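Local coordinates for protein thiamine-monophosphate kinase (Aquifex aeolicus, PDB 1VQV) that catalyses the ATP-dependent phosphorylation of thiamine monophosphate to thiamine diphosphate, the active form of vitamin B1, and works as a homodimer, at residues F51-V60 with P89-R99. Sequence-based numbering, arbitrary orientation. Where two conformers were deposited one is given.
Sequences FLRSYIPEAV and PEDLEVSYVER
Two helix starts of the PurM-like N-terminal domain meet here through the P57 ring and the Y96 phenol. P57 opens helix 57-73, and its CB stands 3.8 Å from the Y96 ring centroid, 8° off the normal, a CH-pi contact over the face. The phenol reaches P57 because Y96 CG lies anti to the backbone N (chi1 -174°). At the ring's edge, near its plane, sits R53 O. Y96 OH comes obliquely to the F51 ring, 3.5 Å from F51 CE1, and the F51 ring carries V60 CG1 over one face. Helix 57-73 follows strand 38-46 and helix 94-111 follows strand 77-88 of the domain's mixed four-stranded sheet. With an alanine at Y96, the P57 ring is likely to lose its aromatic partner and a gap to open beside F51. R53 runs past L92 and P89, with NH1 3.5 Å from L92 CD1; its NH2 forms a salt bridge to E47. One of two E58 conformers puts E58 OE2 3.0 Å from R99 NH1, a salt bridge thus less certain. The hydrogen bond within it is weak, bent to 125°, and the carboxylate and guanidinium planes are nearly perpendicular. L92 also packs on L3 of the second subunit.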
loop_
_atom_site.group_PDB
_atom_site.type_symbol
_atom_site.label_atom_id
_atom_site.label_comp_id
_atom_site.label_asym_id
_atom_site.label_seq_id
_atom_site.Cartn_x
_atom_site.Cartn_y
_atom_site.Cartn_z
ATOM N N PHE B 51 11.322 -0.116 -14.134
ATOM C CA PHE B 51 12.765 -0.242 -14.001
ATOM C C PHE B 51 13.199 -1.636 -14.431
ATOM O O PHE B 51 12.359 -2.504 -14.655
ATOM C CB PHE B 51 13.167 0.012 -12.539
ATOM C CG PHE B 51 12.692 -1.046 -11.580
ATOM C CD1 PHE B 51 13.452 -2.189 -11.359
ATOM C CD2 PHE B 51 11.473 -0.913 -10.914
ATOM C CE1 PHE B 51 13.012 -3.185 -10.494
ATOM C CE2 PHE B 51 11.023 -1.907 -10.044
ATOM C CZ PHE B 51 11.799 -3.046 -9.836
ATOM N N LEU B 52 14.511 -1.841 -14.533
ATOM C CA LEU B 52 15.075 -3.131 -14.913
ATOM C C LEU B 52 15.899 -3.645 -13.759
ATOM O O LEU B 52 16.431 -2.851 -12.973
ATOM C CB LEU B 52 15.985 -2.997 -16.127
ATOM C CG LEU B 52 15.322 -2.469 -17.389
ATOM C CD1 LEU B 52 16.346 -2.438 -18.506
ATOM C CD2 LEU B 52 14.158 -3.345 -17.754
ATOM N N ARG B 53 16.029 -4.965 -13.666
ATOM C CA ARG B 53 16.809 -5.550 -12.589
ATOM C C ARG B 53 18.283 -5.189 -12.688
ATOM O O ARG B 53 19.060 -5.464 -11.775
ATOM C CB ARG B 53 16.665 -7.069 -12.572
ATOM C CG ARG B 53 17.304 -7.676 -11.331
ATOM C CD ARG B 53 16.945 -9.131 -11.141
ATOM N NE ARG B 53 15.528 -9.389 -11.406
ATOM C CZ ARG B 53 14.921 -10.546 -11.147
ATOM N NH1 ARG B 53 15.609 -11.549 -10.607
ATOM N NH2 ARG B 53 13.636 -10.705 -11.447
ATOM N N SER B 54 18.674 -4.562 -13.791
ATOM C CA SER B 54 20.070 -4.189 -13.983
ATOM C C SER B 54 20.362 -2.822 -13.384
ATOM O O SER B 54 21.520 -2.495 -13.110
ATOM C CB SER B 54 20.436 -4.205 -15.481
ATOM O OG SER B 54 19.699 -3.253 -16.231
ATOM N N TYR B 55 19.315 -2.023 -13.196
ATOM C CA TYR B 55 19.489 -0.701 -12.610
ATOM C C TYR B 55 19.915 -0.949 -11.183
ATOM O O TYR B 55 19.407 -1.871 -10.542
ATOM C CB TYR B 55 18.176 0.094 -12.578
ATOM C CG TYR B 55 17.549 0.393 -13.915
ATOM C CD1 TYR B 55 18.199 0.066 -15.104
ATOM C CD2 TYR B 55 16.282 0.978 -13.993
ATOM C CE1 TYR B 55 17.606 0.304 -16.333
ATOM C CE2 TYR B 55 15.677 1.225 -15.225
ATOM C CZ TYR B 55 16.345 0.879 -16.387
ATOM O OH TYR B 55 15.746 1.054 -17.610
ATOM N N ILE B 56 20.845 -0.140 -10.690
ATOM C CA ILE B 56 21.309 -0.269 -9.319
ATOM C C ILE B 56 20.110 -0.251 -8.367
ATOM O O ILE B 56 19.273 0.649 -8.408
ATOM C CB ILE B 56 22.283 0.870 -8.945
ATOM C CG1 ILE B 56 21.665 2.227 -9.283
ATOM C CG2 ILE B 56 23.595 0.676 -9.681
ATOM C CD1 ILE B 56 22.454 3.427 -8.773
ATOM N N PRO B 57 20.004 -1.274 -7.510
ATOM C CA PRO B 57 18.911 -1.408 -6.532
ATOM C C PRO B 57 18.727 -0.177 -5.626
ATOM O O PRO B 57 17.609 0.210 -5.299
ATOM C CB PRO B 57 19.314 -2.655 -5.738
ATOM C CG PRO B 57 20.118 -3.455 -6.747
ATOM C CD PRO B 57 20.933 -2.418 -7.441
ATOM N N GLU B 58 19.843 0.418 -5.229
ATOM C CA GLU B 58 19.862 1.591 -4.359
ATOM C C GLU B 58 19.065 2.786 -4.885
ATOM O O GLU B 58 18.417 3.499 -4.122
ATOM C CB GLU B 58 21.313 1.999 -4.108
ATOM C CG GLU B 58 22.112 0.991 -3.301
ATOM C CD GLU B 58 23.182 0.291 -4.126
ATOM O OE1 GLU B 58 22.870 -0.170 -5.255
ATOM O OE2 GLU B 58 24.332 0.203 -3.627
ATOM N N ALA B 59 19.125 2.999 -6.191
ATOM C CA ALA B 59 18.408 4.091 -6.811
ATOM C C ALA B 59 16.916 3.747 -6.855
ATOM O O ALA B 59 16.077 4.634 -6.704
ATOM C CB ALA B 59 18.952 4.346 -8.216
ATOM N N VAL B 60 16.591 2.469 -7.057
ATOM C CA VAL B 60 15.195 2.021 -7.102
ATOM C C VAL B 60 14.591 2.187 -5.708
ATOM O O VAL B 60 13.430 2.563 -5.564
ATOM C CB VAL B 60 15.063 0.519 -7.557
ATOM C CG1 VAL B 60 13.606 0.073 -7.498
ATOM C CG2 VAL B 60 15.575 0.349 -8.981
ATOM N N PRO B 89 11.127 -12.328 -6.300
ATOM C CA PRO B 89 11.311 -13.685 -6.839
ATOM C C PRO B 89 12.235 -14.414 -5.851
ATOM O O PRO B 89 13.272 -13.874 -5.457
ATOM C CB PRO B 89 11.996 -13.434 -8.184
ATOM C CG PRO B 89 11.555 -12.043 -8.551
ATOM C CD PRO B 89 11.633 -11.313 -7.243
ATOM N N GLU B 90 11.870 -15.632 -5.458
ATOM C CA GLU B 90 12.668 -16.391 -4.489
ATOM C C GLU B 90 14.155 -16.511 -4.871
ATOM O O GLU B 90 15.011 -16.695 -4.007
ATOM C CB GLU B 90 12.059 -17.796 -4.258
ATOM C CG GLU B 90 12.356 -18.803 -5.368
ATOM C CD GLU B 90 11.733 -20.190 -5.126
ATOM O OE1 GLU B 90 11.757 -20.666 -3.964
ATOM O OE2 GLU B 90 11.240 -20.817 -6.102
ATOM N N ASP B 91 14.466 -16.388 -6.157
ATOM C CA ASP B 91 15.857 -16.489 -6.612
ATOM C C ASP B 91 16.554 -15.141 -6.767
ATOM O O ASP B 91 17.524 -15.014 -7.510
ATOM C CB ASP B 91 15.919 -17.225 -7.946
ATOM C CG ASP B 91 15.027 -16.599 -8.979
ATOM O OD1 ASP B 91 13.892 -16.226 -8.594
ATOM O OD2 ASP B 91 15.447 -16.492 -10.162
ATOM N N LEU B 92 16.052 -14.137 -6.069
ATOM C CA LEU B 92 16.646 -12.823 -6.135
ATOM C C LEU B 92 17.848 -12.757 -5.188
ATOM O O LEU B 92 17.831 -13.362 -4.113
ATOM C CB LEU B 92 15.617 -11.765 -5.734
ATOM C CG LEU B 92 16.124 -10.342 -5.956
ATOM C CD1 LEU B 92 16.309 -10.123 -7.443
ATOM C CD2 LEU B 92 15.159 -9.324 -5.375
ATOM N N GLU B 93 18.889 -12.030 -5.596
ATOM C CA GLU B 93 20.080 -11.870 -4.769
ATOM C C GLU B 93 19.720 -11.102 -3.508
ATOM O O GLU B 93 19.055 -10.065 -3.569
ATOM C CB GLU B 93 21.173 -11.097 -5.512
ATOM C CG GLU B 93 21.992 -11.915 -6.481
ATOM C CD GLU B 93 21.259 -12.178 -7.774
ATOM O OE1 GLU B 93 20.057 -11.808 -7.868
ATOM O OE2 GLU B 93 21.885 -12.755 -8.700
ATOM N N VAL B 94 20.161 -11.597 -2.361
ATOM C CA VAL B 94 19.858 -10.928 -1.108
ATOM C C VAL B 94 20.431 -9.516 -1.107
ATOM O O VAL B 94 19.864 -8.605 -0.513
ATOM C CB VAL B 94 20.445 -11.702 0.080
ATOM C CG1 VAL B 94 20.242 -10.925 1.347
ATOM C CG2 VAL B 94 19.800 -13.067 0.178
ATOM N N SER B 95 21.565 -9.357 -1.781
ATOM C CA SER B 95 22.260 -8.082 -1.874
ATOM C C SER B 95 21.391 -7.047 -2.577
ATOM O O SER B 95 21.527 -5.846 -2.341
ATOM C CB SER B 95 23.589 -8.271 -2.620
ATOM O OG SER B 95 23.389 -8.852 -3.898
ATOM N N TYR B 96 20.492 -7.527 -3.435
ATOM C CA TYR B 96 19.588 -6.648 -4.164
ATOM C C TYR B 96 18.646 -5.989 -3.182
ATOM O O TYR B 96 18.434 -4.791 -3.214
ATOM C CB TYR B 96 18.739 -7.420 -5.179
ATOM C CG TYR B 96 17.895 -6.509 -6.044
ATOM C CD1 TYR B 96 18.339 -6.120 -7.306
ATOM C CD2 TYR B 96 16.699 -5.971 -5.572
ATOM C CE1 TYR B 96 17.625 -5.216 -8.080
ATOM C CE2 TYR B 96 15.975 -5.057 -6.340
ATOM C CZ TYR B 96 16.445 -4.682 -7.596
ATOM O OH TYR B 96 15.756 -3.764 -8.362
ATOM N N VAL B 97 18.068 -6.804 -2.316
ATOM C CA VAL B 97 17.135 -6.328 -1.316
ATOM C C VAL B 97 17.855 -5.417 -0.330
ATOM O O VAL B 97 17.345 -4.359 0.017
ATOM C CB VAL B 97 16.472 -7.536 -0.594
ATOM C CG1 VAL B 97 15.654 -7.081 0.598
ATOM C CG2 VAL B 97 15.586 -8.277 -1.571
ATOM N N GLU B 98 19.052 -5.819 0.094
ATOM C CA GLU B 98 19.834 -5.022 1.037
ATOM C C GLU B 98 20.169 -3.638 0.460
ATOM O O GLU B 98 20.126 -2.632 1.171
ATOM C CB GLU B 98 21.141 -5.736 1.407
ATOM C CG GLU B 98 21.717 -5.240 2.734
ATOM C CD GLU B 98 23.149 -5.708 3.010
ATOM O OE1 GLU B 98 23.407 -6.940 2.966
ATOM O OE2 GLU B 98 24.016 -4.834 3.285
ATOM N N ARG B 99 20.511 -3.597 -0.825
ATOM C CA ARG B 99 20.848 -2.342 -1.467
ATOM C C ARG B 99 19.604 -1.516 -1.710
ATOM O O ARG B 99 19.654 -0.288 -1.707
ATOM C CB ARG B 99 21.600 -2.604 -2.767
ATOM C CG ARG B 99 23.040 -3.011 -2.512
ATOM C CD ARG B 99 23.756 -3.484 -3.762
ATOM N NE ARG B 99 25.108 -3.937 -3.436
ATOM C CZ ARG B 99 26.220 -3.246 -3.679
ATOM N NH1 ARG B 99 26.151 -2.060 -4.266
ATOM N NH2 ARG B 99 27.402 -3.739 -3.323
#